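Local coordinates for possible periplasmic protein (Campylobacter jejuni, PDB 3RGC) that acts as a SurA-like periplasmic chaperone and probably has peptidyl-prolyl cis-trans isomerase activity, at residues B[40-43]-B[44-48]; B[50-53]-B[54-58]; B[93-96]-B[97-100]; B[103-106]-B[107-111]; B[233-236]-B[237-241]. One frame throughout, in Å; residues are numbered along the deposited sequence.

Contact 1. Residues B[40-43]-B[44-48]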
loop_
_atom_site.group_PDB
_atom_site.type_symbol
_atom_site.label_atom_id
_atom_site.label_comp_id
_atom_site.label_asym_id
_atom_site.label_seq_id
_atom_site.Cartn_x
_atom_site.Cartn_y
_atom_site.Cartn_z
ATOM N N MET B 40 34.752 -7.103 19.669
ATOM C CA MET B 40 35.229 -6.568 18.400
ATOM C C MET B 40 34.518 -5.253 18.096
ATOM O O MET B 40 35.146 -4.295 17.669
ATOM C CB MET B 40 35.020 -7.569 17.252
ATOM C CG MET B 40 35.989 -8.750 17.228
ATOM S SD MET B 40 35.619 -9.947 15.902
ATOM C CE MET B 40 35.732 -8.872 14.546
ATOM N N GLU B 41 33.207 -5.203 18.333
ATOM C CA GLU B 41 32.431 -3.998 18.021
ATOM C C GLU B 41 32.833 -2.837 18.909
ATOM O O GLU B 41 33.043 -1.726 18.441
ATOM C CB GLU B 41 30.933 -4.246 18.222
ATOM C CG GLU B 41 30.310 -5.193 17.208
ATOM C CD GLU B 41 28.903 -5.619 17.603
ATOM O OE1 GLU B 41 28.524 -5.416 18.776
ATOM O OE2 GLU B 41 28.180 -6.162 16.747
ATOM N N ILE B 42 32.914 -3.104 20.206
ATOM C CA ILE B 42 33.297 -2.085 21.173
ATOM C C ILE B 42 34.626 -1.469 20.785
ATOM O O ILE B 42 34.797 -0.254 20.849
ATOM C CB ILE B 42 33.398 -2.677 22.577
ATOM C CG1 ILE B 42 32.002 -2.990 23.118
ATOM C CG2 ILE B 42 34.120 -1.721 23.510
ATOM C CD1 ILE B 42 32.012 -3.922 24.322
ATOM N N SER B 43 35.563 -2.309 20.360
ATOM C CA SER B 43 36.898 -1.834 19.981
ATOM C C SER B 43 36.878 -0.990 18.711
ATOM O O SER B 43 37.614 -0.010 18.579
ATOM C CB SER B 43 37.855 -3.018 19.833
ATOM O OG SER B 43 38.637 -2.888 18.662
ATOM N N GLN B 44 36.045 -1.389 17.760
ATOM C CA GLN B 44 35.836 -0.603 16.555
ATOM C C GLN B 44 35.129 0.716 16.895
ATOM O O GLN B 44 35.411 1.753 16.298
ATOM C CB GLN B 44 35.005 -1.397 15.552
ATOM C CG GLN B 44 35.777 -2.541 14.920
ATOM C CD GLN B 44 37.085 -2.083 14.285
ATOM O OE1 GLN B 44 37.116 -1.140 13.486
ATOM N NE2 GLN B 44 38.175 -2.749 14.647
ATOM N N MET B 45 34.209 0.667 17.855
ATOM C CA MET B 45 33.525 1.868 18.322
ATOM C C MET B 45 34.528 2.921 18.819
ATOM O O MET B 45 34.439 4.093 18.471
ATOM C CB MET B 45 32.501 1.502 19.409
ATOM C CG MET B 45 31.192 0.875 18.849
ATOM S SD MET B 45 29.926 0.533 20.094
ATOM C CE MET B 45 30.006 2.015 21.080
ATOM N N LYS B 46 35.495 2.492 19.616
ATOM C CA LYS B 46 36.569 3.366 20.081
ATOM C C LYS B 46 37.351 3.979 18.921
ATOM O O LYS B 46 37.489 5.202 18.825
ATOM C CB LYS B 46 37.548 2.574 20.955
ATOM C CG LYS B 46 36.919 1.917 22.172
ATOM C CD LYS B 46 37.950 1.104 22.939
ATOM C CE LYS B 46 37.306 0.343 24.078
ATOM N NZ LYS B 46 36.541 1.262 24.945
ATOM N N GLN B 47 37.875 3.115 18.053
ATOM C CA GLN B 47 38.744 3.542 16.965
ATOM C C GLN B 47 38.037 4.458 15.968
ATOM O O GLN B 47 38.649 5.372 15.424
ATOM C CB GLN B 47 39.309 2.328 16.229
ATOM C CG GLN B 47 40.116 1.383 17.110
ATOM C CD GLN B 47 40.618 0.178 16.336
ATOM O OE1 GLN B 47 40.850 0.259 15.128
ATOM N NE2 GLN B 47 40.776 -0.954 17.025
ATOM N N LEU B 48 36.756 4.211 15.713
ATOM C CA LEU B 48 36.025 5.022 14.744
ATOM C C LEU B 48 35.342 6.211 15.412
ATOM O O LEU B 48 34.701 7.011 14.750
ATOM C CB LEU B 48 35.008 4.177 13.974
ATOM C CG LEU B 48 35.585 3.016 13.159
ATOM C CD1 LEU B 48 34.475 2.072 12.624
ATOM C CD2 LEU B 48 36.483 3.533 12.026
#
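In the last two turns of helix 30-48, part of the SurA-like N-terminal domain, Ile42 and Lys46 touch one turn apart, their side chains lying side by side and pointing the same way. The branch methyl CG2 of Ile42 rests 3.8 Å from CE of Lys46, so the end of the lysine chain lies against this methyl, and a bend at its last torsion (chi4 -54°) turns the amine. Four i to i+4 backbone bonds carry the turn. In the shortest, Met45 N donates its N-H to Glu41 O at 2.7 Å. The bond from Gln47 N to Ser43 O is longer, 3.2 Å. Gln47 lays its CG 3.2 Å from Ser43 O, and its NE2 comes 3.3 Å from Ser43 OG. Gln44 keeps CG beside its backbone N (chi1 -72°), 3.3 Å from Met40 O; a bend at the second torsion (chi2 -54°) then carries the amide onward, where OE1 bonds Tyr237 OH. The carboxylate of Glu41, buried in the fold, leaves this turn altogether and forms a salt bridge with Lys99; the opposite charge would be expected to favour its ionised form. Among the neighbours of these two turns are helix 218-244, where Met40 packs on Phe238 and Leu241; helix 86-107, where Glu41 and Gln44 reach Leu102 and Met45 reaches Glu98; and strand 10-13, where Glu10 meets Ile42, Ser43 and Lys46.

Contact 2. Residues B[50-53]-B[54-58]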
loop_
_atom_site.group_PDB
_atom_site.type_symbol
_atom_site.label_atom_id
_atom_site.label_comp_id
_atom_site.label_asym_id
_atom_site.label_seq_id
_atom_site.Cartn_x
_atom_site.Cartn_y
_atom_site.Cartn_z
ATOM N N ILE B 50 32.833 6.242 17.627
ATOM C CA ILE B 50 31.389 6.122 17.651
ATOM C C ILE B 50 30.932 6.520 19.033
ATOM O O ILE B 50 31.521 6.090 20.011
ATOM C CB ILE B 50 30.933 4.670 17.391
ATOM C CG1 ILE B 50 31.435 4.179 16.036
ATOM C CG2 ILE B 50 29.417 4.564 17.456
ATOM C CD1 ILE B 50 31.038 5.085 14.878
ATOM N N VAL B 51 29.883 7.336 19.115
ATOM C CA VAL B 51 29.310 7.720 20.405
ATOM C C VAL B 51 27.850 8.208 20.290
ATOM O O VAL B 51 27.445 8.751 19.271
ATOM C CB VAL B 51 30.178 8.805 21.102
ATOM C CG1 VAL B 51 30.025 10.127 20.394
ATOM C CG2 VAL B 51 29.788 8.945 22.549
ATOM N N VAL B 52 27.084 8.019 21.361
ATOM C CA VAL B 52 25.704 8.474 21.463
ATOM C C VAL B 52 25.453 9.364 22.714
ATOM O O VAL B 52 25.645 8.924 23.847
ATOM C CB VAL B 52 24.772 7.258 21.545
ATOM C CG1 VAL B 52 23.333 7.705 21.686
ATOM C CG2 VAL B 52 24.980 6.339 20.336
ATOM N N ASN B 53 25.032 10.608 22.479
ATOM C CA ASN B 53 24.598 11.562 23.507
ATOM C C ASN B 53 23.341 11.131 24.203
ATOM O O ASN B 53 22.553 10.354 23.668
ATOM C CB ASN B 53 24.142 12.875 22.839
ATOM C CG ASN B 53 25.258 13.711 22.415
ATOM O OD1 ASN B 53 25.377 14.047 21.252
ATOM N ND2 ASN B 53 26.115 14.070 23.359
ATOM N N ASP B 54 23.077 11.764 25.337
ATOM C CA ASP B 54 21.760 11.701 25.935
ATOM C C ASP B 54 20.714 12.368 25.051
ATOM O O ASP B 54 19.610 11.851 24.923
ATOM C CB ASP B 54 21.786 12.308 27.324
ATOM C CG ASP B 54 22.536 11.429 28.309
ATOM O OD1 ASP B 54 21.869 10.688 29.066
ATOM O OD2 ASP B 54 23.790 11.455 28.300
ATOM N N LEU B 55 21.064 13.484 24.414
ATOM C CA LEU B 55 20.125 14.151 23.508
ATOM C C LEU B 55 19.831 13.355 22.239
ATOM O O LEU B 55 18.694 13.296 21.811
ATOM C CB LEU B 55 20.574 15.564 23.140
ATOM C CG LEU B 55 20.821 16.533 24.302
ATOM C CD1 LEU B 55 21.091 17.924 23.762
ATOM C CD2 LEU B 55 19.657 16.555 25.275
ATOM N N GLU B 56 20.851 12.762 21.631
ATOM C CA GLU B 56 20.620 11.817 20.554
ATOM C C GLU B 56 19.741 10.681 21.042
ATOM O O GLU B 56 18.826 10.268 20.351
ATOM C CB GLU B 56 21.926 11.198 20.085
ATOM C CG GLU B 56 22.845 12.130 19.362
ATOM C CD GLU B 56 24.095 11.410 18.950
ATOM O OE1 GLU B 56 24.947 11.170 19.833
ATOM O OE2 GLU B 56 24.200 11.043 17.760
ATOM N N LEU B 57 20.050 10.159 22.226
ATOM C CA LEU B 57 19.304 9.032 22.774
ATOM C C LEU B 57 17.853 9.423 22.983
ATOM O O LEU B 57 16.950 8.688 22.580
ATOM C CB LEU B 57 19.913 8.529 24.083
ATOM C CG LEU B 57 19.130 7.427 24.811
ATOM C CD1 LEU B 57 19.174 6.138 24.038
ATOM C CD2 LEU B 57 19.699 7.190 26.177
ATOM N N ASP B 58 17.633 10.594 23.579
ATOM C CA ASP B 58 16.275 11.081 23.822
ATOM C C ASP B 58 15.569 11.378 22.515
ATOM O O ASP B 58 14.384 11.098 22.368
ATOM C CB ASP B 58 16.276 12.345 24.690
ATOM C CG ASP B 58 16.709 12.077 26.121
ATOM O OD1 ASP B 58 16.648 10.908 26.559
ATOM O OD2 ASP B 58 17.108 13.044 26.811
#
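Asn53 and Glu56 cross at a slant where the loop after helix 30-48 enters helix 54-67, a helix N-terminus with Asn53 at the N-cap position. The glutamate reaches back over the start of its own helix, and its OE1 accepts the N-H of Asn53 at an N to OE1 distance of 2.7 Å. The bond is almost straight, 171° at the hydrogen, and approaches OE1 from the anti side, 22° out of the carboxylate plane. This is the backbone half of a capping box, with a residue three places on accepting from the N-cap amide; the Asn53 side chain makes no capping bond in return. The amide plane of Asn53 and the carboxylate plane of Glu56 stand 64° apart, so the two flat groups do not stack. Instead the aliphatic part of Glu56 passes the asparagine, CG lying 3.8 Å from Asn53 CB. With its chain extended beyond CG, Glu56 can set its carboxylate beside the incoming loop, within bonding distance of the Asn53 amide. The other oxygen, OE2, is salt-bridged to Lys101 on helix 86-107, and that lysine also bonds Val51 O, so one amine joins the loop and the new helix. Both partners would tend to keep the carboxylate charged. On the buried side Val52 turns CG1 over the first turn, 4.1 Å from Glu56 CB and 4.3 Å from Leu57 CB, while Leu57 continues to Phe93 and Arg90. The first i to i+4 bond of the helix runs from Leu57 N to Asn53 O at 2.9 Å.

Contact 3. Residues B[93-96]-B[97-100]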
loop_
_atom_site.group_PDB
_atom_site.type_symbol
_atom_site.label_atom_id
_atom_site.label_comp_id
_atom_site.label_asym_id
_atom_site.label_seq_id
_atom_site.Cartn_x
_atom_site.Cartn_y
_atom_site.Cartn_z
ATOM N N PHE B 93 18.513 0.598 24.770
ATOM C CA PHE B 93 18.179 1.294 23.536
ATOM C C PHE B 93 19.446 1.989 23.059
ATOM O O PHE B 93 19.802 1.929 21.881
ATOM C CB PHE B 93 17.056 2.291 23.798
ATOM C CG PHE B 93 16.494 2.930 22.562
ATOM C CD1 PHE B 93 15.422 2.360 21.902
ATOM C CD2 PHE B 93 17.006 4.122 22.085
ATOM C CE1 PHE B 93 14.882 2.957 20.767
ATOM C CE2 PHE B 93 16.476 4.722 20.958
ATOM C CZ PHE B 93 15.409 4.139 20.296
ATOM N N LYS B 94 20.148 2.608 24.001
ATOM C CA LYS B 94 21.395 3.284 23.698
ATOM C C LYS B 94 22.426 2.390 23.000
ATOM O O LYS B 94 23.084 2.820 22.057
ATOM C CB LYS B 94 22.006 3.870 24.962
ATOM C CG LYS B 94 23.214 4.763 24.660
ATOM C CD LYS B 94 23.832 5.255 25.927
ATOM C CE LYS B 94 25.149 5.917 25.661
ATOM N NZ LYS B 94 25.839 6.181 26.953
ATOM N N LYS B 95 22.564 1.155 23.465
ATOM C CA LYS B 95 23.527 0.224 22.886
ATOM C C LYS B 95 23.170 -0.174 21.457
ATOM O O LYS B 95 24.052 -0.306 20.612
ATOM C CB LYS B 95 23.676 -1.017 23.760
ATOM C CG LYS B 95 24.566 -0.790 24.964
ATOM C CD LYS B 95 24.483 -1.936 25.959
ATOM C CE LYS B 95 25.332 -1.643 27.184
ATOM N NZ LYS B 95 24.974 -2.513 28.338
ATOM N N ASP B 96 21.881 -0.381 21.198
ATOM C CA ASP B 96 21.391 -0.585 19.837
ATOM C C ASP B 96 21.753 0.581 18.911
ATOM O O ASP B 96 22.084 0.368 17.740
ATOM C CB ASP B 96 19.868 -0.761 19.831
ATOM C CG ASP B 96 19.416 -1.983 20.611
ATOM O OD1 ASP B 96 20.234 -2.919 20.773
ATOM O OD2 ASP B 96 18.241 -2.009 21.053
ATOM N N LEU B 97 21.668 1.807 19.423
ATOM C CA LEU B 97 21.989 2.982 18.608
ATOM C C LEU B 97 23.484 3.091 18.346
ATOM O O LEU B 97 23.899 3.481 17.252
ATOM C CB LEU B 97 21.507 4.274 19.259
ATOM C CG LEU B 97 20.002 4.526 19.371
ATOM C CD1 LEU B 97 19.737 5.696 20.327
ATOM C CD2 LEU B 97 19.403 4.797 18.004
ATOM N N GLU B 98 24.285 2.781 19.362
ATOM C CA GLU B 98 25.728 2.792 19.205
ATOM C C GLU B 98 26.095 1.782 18.124
ATOM O O GLU B 98 26.873 2.089 17.219
ATOM C CB GLU B 98 26.433 2.449 20.520
ATOM C CG GLU B 98 26.376 3.529 21.576
ATOM C CD GLU B 98 26.799 3.019 22.957
ATOM O OE1 GLU B 98 26.486 1.855 23.278
ATOM O OE2 GLU B 98 27.445 3.773 23.720
ATOM N N LYS B 99 25.512 0.588 18.213
ATOM C CA LYS B 99 25.738 -0.456 17.219
ATOM C C LYS B 99 25.256 -0.012 15.838
ATOM O O LYS B 99 25.912 -0.296 14.826
ATOM C CB LYS B 99 25.059 -1.774 17.616
ATOM C CG LYS B 99 25.703 -2.510 18.801
ATOM C CD LYS B 99 24.951 -3.822 19.122
ATOM C CE LYS B 99 25.431 -4.459 20.419
ATOM N NZ LYS B 99 26.007 -5.830 20.197
ATOM N N ARG B 100 24.126 0.688 15.789
ATOM C CA ARG B 100 23.633 1.195 14.507
ATOM C C ARG B 100 24.559 2.261 13.926
ATOM O O ARG B 100 24.841 2.234 12.727
ATOM C CB ARG B 100 22.196 1.724 14.599
ATOM C CG ARG B 100 21.145 0.660 14.318
ATOM C CD ARG B 100 19.752 1.243 14.107
ATOM N NE ARG B 100 19.134 1.678 15.356
ATOM C CZ ARG B 100 18.679 0.848 16.290
ATOM N NH1 ARG B 100 18.785 -0.466 16.126
ATOM N NH2 ARG B 100 18.128 1.333 17.395
#
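Apolar contact comes first: within helix 86-107, the long helix of the SurA-like N-terminal domain, Leu97 sets its CD1 methyl 3.5 Å from CE2 of the Phe93 ring, approaching it at a slant. Phe93 holds CG trans to its backbone N (chi1 -172°), which directs the ring along the helix to the leucine one turn on. The ring also meets Phe89, and packs on Leu57, Ala60 and Ile61 of helix 54-67.

Backbone bonds form the second group. Leu97, Glu98, Lys99 and Arg100 each donate their backbone N-H to the carbonyl oxygen of the residue four before; Arg100 N to Asp96 O, 2.8 Å, is the shortest of them.

Contacts of charged groups are looser. Lys94, fully extended, crosses Glu98 so that its CE lies 3.7 Å from OE2, yet NZ stays 4.3 Å from the same OE2, beyond a salt bridge. The other carboxylate oxygen, OE1 of Glu98, sits 3.7 Å from CG of Lys95. Arg100 bends at chi3 (-75°) and folds its guanidinium back along the helix, so that Asp96 O lies 3.7 Å above the plane, over its centre; NH2 is 3.7 Å from Asp96 CB. Lys99 leads away to a salt bridge with Glu41.

The chemistry is therefore divided: the Phe93-Leu97 pair supplies the apolar contact, while opposite charges on the turn probably attract only at longer range.

Contact 4. Residues B[103-106]-B[107-111]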
loop_
_atom_site.group_PDB
_atom_site.type_symbol
_atom_site.label_atom_id
_atom_site.label_comp_id
_atom_site.label_asym_id
_atom_site.label_seq_id
_atom_site.Cartn_x
_atom_site.Cartn_y
_atom_site.Cartn_z
ATOM N N TYR B 103 27.663 0.324 12.441
ATOM C CA TYR B 103 27.424 -0.295 11.137
ATOM C C TYR B 103 27.143 0.719 10.007
ATOM O O TYR B 103 27.435 0.447 8.847
ATOM C CB TYR B 103 26.326 -1.354 11.241
ATOM C CG TYR B 103 26.749 -2.508 12.110
ATOM C CD1 TYR B 103 27.783 -3.328 11.727
ATOM C CD2 TYR B 103 26.142 -2.753 13.325
ATOM C CE1 TYR B 103 28.194 -4.371 12.523
ATOM C CE2 TYR B 103 26.550 -3.791 14.133
ATOM C CZ TYR B 103 27.578 -4.600 13.726
ATOM O OH TYR B 103 27.996 -5.650 14.513
ATOM N N GLU B 104 26.579 1.876 10.337
ATOM C CA GLU B 104 26.441 2.942 9.338
ATOM C C GLU B 104 27.818 3.419 8.915
ATOM O O GLU B 104 28.102 3.539 7.739
ATOM C CB GLU B 104 25.728 4.161 9.913
ATOM C CG GLU B 104 24.305 3.986 10.369
ATOM C CD GLU B 104 23.828 5.202 11.167
ATOM O OE1 GLU B 104 24.431 6.295 11.021
ATOM O OE2 GLU B 104 22.864 5.062 11.953
ATOM N N LYS B 105 28.658 3.738 9.899
ATOM C CA LYS B 105 30.023 4.185 9.649
ATOM C C LYS B 105 30.761 3.173 8.776
ATOM O O LYS B 105 31.324 3.510 7.732
ATOM C CB LYS B 105 30.755 4.366 10.989
ATOM C CG LYS B 105 32.174 4.893 10.888
ATOM C CD LYS B 105 32.196 6.292 10.279
ATOM C CE LYS B 105 33.575 6.929 10.383
ATOM N NZ LYS B 105 33.659 8.232 9.645
ATOM N N ILE B 106 30.745 1.917 9.198
ATOM C CA ILE B 106 31.404 0.879 8.434
ATOM C C ILE B 106 30.889 0.850 7.006
ATOM O O ILE B 106 31.676 0.840 6.069
ATOM C CB ILE B 106 31.243 -0.507 9.094
ATOM C CG1 ILE B 106 32.112 -0.600 10.349
ATOM C CG2 ILE B 106 31.617 -1.626 8.129
ATOM C CD1 ILE B 106 32.058 -1.955 10.995
ATOM N N ALA B 107 29.573 0.831 6.824
ATOM C CA ALA B 107 29.046 0.800 5.458
ATOM C C ALA B 107 29.406 2.049 4.632
ATOM O O ALA B 107 29.429 1.993 3.407
ATOM C CB ALA B 107 27.563 0.596 5.469
ATOM N N SER B 108 29.679 3.174 5.292
ATOM C CA SER B 108 30.007 4.396 4.560
ATOM C C SER B 108 31.382 4.262 3.915
ATOM O O SER B 108 31.799 5.108 3.131
ATOM C CB SER B 108 29.956 5.629 5.470
ATOM O OG SER B 108 31.151 5.794 6.225
ATOM N N MET B 109 32.078 3.181 4.243
ATOM C CA MET B 109 33.435 2.980 3.769
ATOM C C MET B 109 33.446 2.292 2.420
ATOM O O MET B 109 34.455 2.299 1.739
ATOM C CB MET B 109 34.238 2.149 4.776
ATOM C CG MET B 109 34.808 2.940 5.942
ATOM S SD MET B 109 35.705 1.928 7.148
ATOM C CE MET B 109 35.453 2.911 8.576
ATOM N N ALA B 110 32.314 1.701 2.045
ATOM C CA ALA B 110 32.221 0.820 0.883
ATOM C C ALA B 110 31.988 1.563 -0.422
ATOM O O ALA B 110 31.526 2.688 -0.420
ATOM C CB ALA B 110 31.103 -0.203 1.093
ATOM N N LYS B 111 32.320 0.916 -1.534
ATOM C CA LYS B 111 32.040 1.439 -2.864
ATOM C C LYS B 111 30.882 0.641 -3.437
ATOM O O LYS B 111 31.023 -0.540 -3.712
ATOM C CB LYS B 111 33.272 1.305 -3.760
ATOM C CG LYS B 111 34.527 1.865 -3.109
ATOM C CD LYS B 111 35.571 2.307 -4.125
ATOM C CE LYS B 111 36.757 2.964 -3.424
ATOM N NZ LYS B 111 36.326 4.059 -2.505
#
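Ser108 sets its hydroxyl against the last turn of the helix, with OG donating to Lys105 O at 2.7 Å. Ser108 OG sits between its own backbone N and carbonyl carbon (chi1 82°), and from there the hydroxyl meets the Lys105 carbonyl in its plane, on a lone pair. Ser108 N also reaches back, to Glu104 O at 2.9 Å and, in a weak bond, to Lys105 O at 3.0 Å, so that Lys105 O receives both the hydroxyl and a share of the amide. The CD of Lys105 passes the hydroxyl oxygen OG of Ser108 at 4.2 Å.

This is the C-terminal end of helix 86-107, where the i to i+4 pattern gives way to shorter bonds and a type I beta turn from Ala107 to Ala110 leads into the loop before helix 116-125. Ala107 N still bonds Tyr103 O in the helical manner. Two residues on, Met109 N donates to Ile106 O at 3.0 Å, an i to i+3 step, and the donor stands well above the carbonyl plane, 52° out of it. Met109 lays its CB 3.2 Å from Ile106 O, and its extended chain runs back beside the helix to bring CE 4.5 Å from CG of Lys105.

Met109 also touches Leu48 of helix 30-48, while Ile106 packs on Tyr237 and Phe238 of helix 218-244. Ala110 rests on Phe233 of that same helix.

Contact 5. Residues B[233-236]-B[237-241]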
loop_
_atom_site.group_PDB
_atom_site.type_symbol
_atom_site.label_atom_id
_atom_site.label_comp_id
_atom_site.label_asym_id
_atom_site.label_seq_id
_atom_site.Cartn_x
_atom_site.Cartn_y
_atom_site.Cartn_z
ATOM N N PHE B 233 29.897 -6.340 2.537
ATOM C CA PHE B 233 31.013 -5.483 2.910
ATOM C C PHE B 233 31.182 -5.433 4.429
ATOM O O PHE B 233 32.295 -5.448 4.951
ATOM C CB PHE B 233 30.794 -4.069 2.371
ATOM C CG PHE B 233 31.885 -3.123 2.740
ATOM C CD1 PHE B 233 32.992 -2.958 1.915
ATOM C CD2 PHE B 233 31.816 -2.405 3.916
ATOM C CE1 PHE B 233 34.010 -2.085 2.269
ATOM C CE2 PHE B 233 32.842 -1.524 4.277
ATOM C CZ PHE B 233 33.935 -1.365 3.456
ATOM N N ILE B 234 30.062 -5.342 5.129
ATOM C CA ILE B 234 30.078 -5.361 6.582
ATOM C C ILE B 234 30.644 -6.695 7.085
ATOM O O ILE B 234 31.571 -6.719 7.896
ATOM C CB ILE B 234 28.671 -5.127 7.146
ATOM C CG1 ILE B 234 28.273 -3.659 6.980
ATOM C CG2 ILE B 234 28.612 -5.534 8.605
ATOM C CD1 ILE B 234 26.871 -3.358 7.500
ATOM N N GLN B 235 30.094 -7.797 6.589
ATOM C CA GLN B 235 30.609 -9.126 6.921
ATOM C C GLN B 235 32.094 -9.247 6.610
ATOM O O GLN B 235 32.887 -9.636 7.462
ATOM C CB GLN B 235 29.835 -10.209 6.173
ATOM C CG GLN B 235 28.546 -10.630 6.852
ATOM C CD GLN B 235 28.780 -11.594 8.001
ATOM O OE1 GLN B 235 29.893 -12.086 8.199
ATOM N NE2 GLN B 235 27.726 -11.873 8.764
ATOM N N ASP B 236 32.466 -8.905 5.384
ATOM C CA ASP B 236 33.857 -8.965 4.975
ATOM C C ASP B 236 34.744 -8.134 5.899
ATOM O O ASP B 236 35.865 -8.528 6.235
ATOM C CB ASP B 236 33.994 -8.488 3.526
ATOM C CG ASP B 236 35.439 -8.385 3.076
ATOM O OD1 ASP B 236 36.028 -9.423 2.707
ATOM O OD2 ASP B 236 35.984 -7.260 3.089
ATOM N N TYR B 237 34.239 -6.977 6.306
ATOM C CA TYR B 237 34.994 -6.081 7.167
ATOM C C TYR B 237 35.304 -6.777 8.492
ATOM O O TYR B 237 36.427 -6.686 9.004
ATOM C CB TYR B 237 34.200 -4.790 7.406
ATOM C CG TYR B 237 34.929 -3.769 8.252
ATOM C CD1 TYR B 237 35.659 -2.744 7.668
ATOM C CD2 TYR B 237 34.888 -3.834 9.638
ATOM C CE1 TYR B 237 36.331 -1.815 8.450
ATOM C CE2 TYR B 237 35.547 -2.920 10.415
ATOM C CZ TYR B 237 36.267 -1.912 9.820
ATOM O OH TYR B 237 36.914 -0.996 10.610
ATOM N N PHE B 238 34.310 -7.474 9.042
ATOM C CA PHE B 238 34.514 -8.238 10.273
ATOM C C PHE B 238 35.273 -9.559 10.114
ATOM O O PHE B 238 35.988 -9.960 11.029
ATOM C CB PHE B 238 33.217 -8.395 11.076
ATOM C CG PHE B 238 32.797 -7.124 11.756
ATOM C CD1 PHE B 238 33.493 -6.653 12.853
ATOM C CD2 PHE B 238 31.751 -6.366 11.262
ATOM C CE1 PHE B 238 33.133 -5.468 13.467
ATOM C CE2 PHE B 238 31.390 -5.179 11.873
ATOM C CZ PHE B 238 32.081 -4.732 12.975
ATOM N N ASP B 239 35.166 -10.215 8.961
ATOM C CA ASP B 239 36.021 -11.387 8.709
ATOM C C ASP B 239 37.489 -10.999 8.741
ATOM O O ASP B 239 38.286 -11.609 9.452
ATOM C CB ASP B 239 35.722 -12.046 7.366
ATOM C CG ASP B 239 34.308 -12.558 7.275
ATOM O OD1 ASP B 239 33.718 -12.841 8.345
ATOM O OD2 ASP B 239 33.784 -12.661 6.134
ATOM N N LYS B 240 37.843 -9.986 7.954
ATOM C CA LYS B 240 39.212 -9.498 7.915
ATOM C C LYS B 240 39.678 -9.117 9.314
ATOM O O LYS B 240 40.864 -9.186 9.627
ATOM C CB LYS B 240 39.329 -8.284 6.998
ATOM C CG LYS B 240 39.253 -8.586 5.508
ATOM C CD LYS B 240 39.536 -7.326 4.702
ATOM C CE LYS B 240 39.548 -7.596 3.211
ATOM N NZ LYS B 240 39.808 -6.346 2.439
ATOM N N LEU B 241 38.739 -8.699 10.153
ATOM C CA LEU B 241 39.081 -8.249 11.489
ATOM C C LEU B 241 39.288 -9.450 12.402
ATOM O O LEU B 241 40.234 -9.485 13.185
ATOM C CB LEU B 241 37.987 -7.348 12.045
ATOM C CG LEU B 241 38.455 -6.393 13.134
ATOM C CD1 LEU B 241 39.599 -5.550 12.605
ATOM C CD2 LEU B 241 37.301 -5.525 13.607
#
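The Phe238 ring meets Ile234 at one corner, its CD2 lying 4.2 Å from the branch methyl CG2 of the isoleucine, and has CD2 of Tyr237 above one face, 4.2 Å from the plane and over the centre. Both rings belong to helix 218-244, the long C-terminal helix, which here packs against the N-terminal helices. Ile234 and Phe238 lie side by side and point the same way, one turn apart. Ile234 O approaches the phenylalanine at a slant, 3.4 Å from CD2 of Phe238, while it accepts Phe238 N. Tyr237 takes the other course: CG stands trans to the backbone N (chi1 -178°), which swings the ring away from the preceding turn and lets OH bond Gln44 OE1 on helix 30-48. Phe238, the buried ring, meets Met40 there and Ile106 on helix 86-107.

Along the polar side, Gln235 and Asp239 cross with amide and carboxylate planes 47° apart. Their backbones are joined by Asp239 N to Gln235 O at 2.8 Å, and Lys240 N bonds Asp236 O at 3.0 Å. Asp236 and Lys240 form an i to i+4 ion pair that is long. The extended lysine slants across the carboxylate, so that its methylene, not its amine, makes the nearer approach: CE is 3.6 Å from Asp236 OD2, and NZ is 4.0 Å from that same oxygen.

Overall arrangement
Following the chain from the N terminus, contact 1 spans the end of helix 30-48, and contact 2 then turns the connecting loop into helix 54-67. Contacts 3 and 4 come later on helix 86-107, contact 4 at its C-terminal end, and contact 5 lies far on, in helix 218-244. All five are local and in series; none closes a long loop, and none nests in or crosses another. Space brings them back together. Contact 1 meets contact 3 through Glu41 and Lys99, and contact 5 through Gln44 and Tyr237. Contact 2 packs on contact 3, centres about 9 Å apart, and contact 4 packs on contact 5. Helix 86-107 packs on the early helices and on the C-terminal one, which also meet directly.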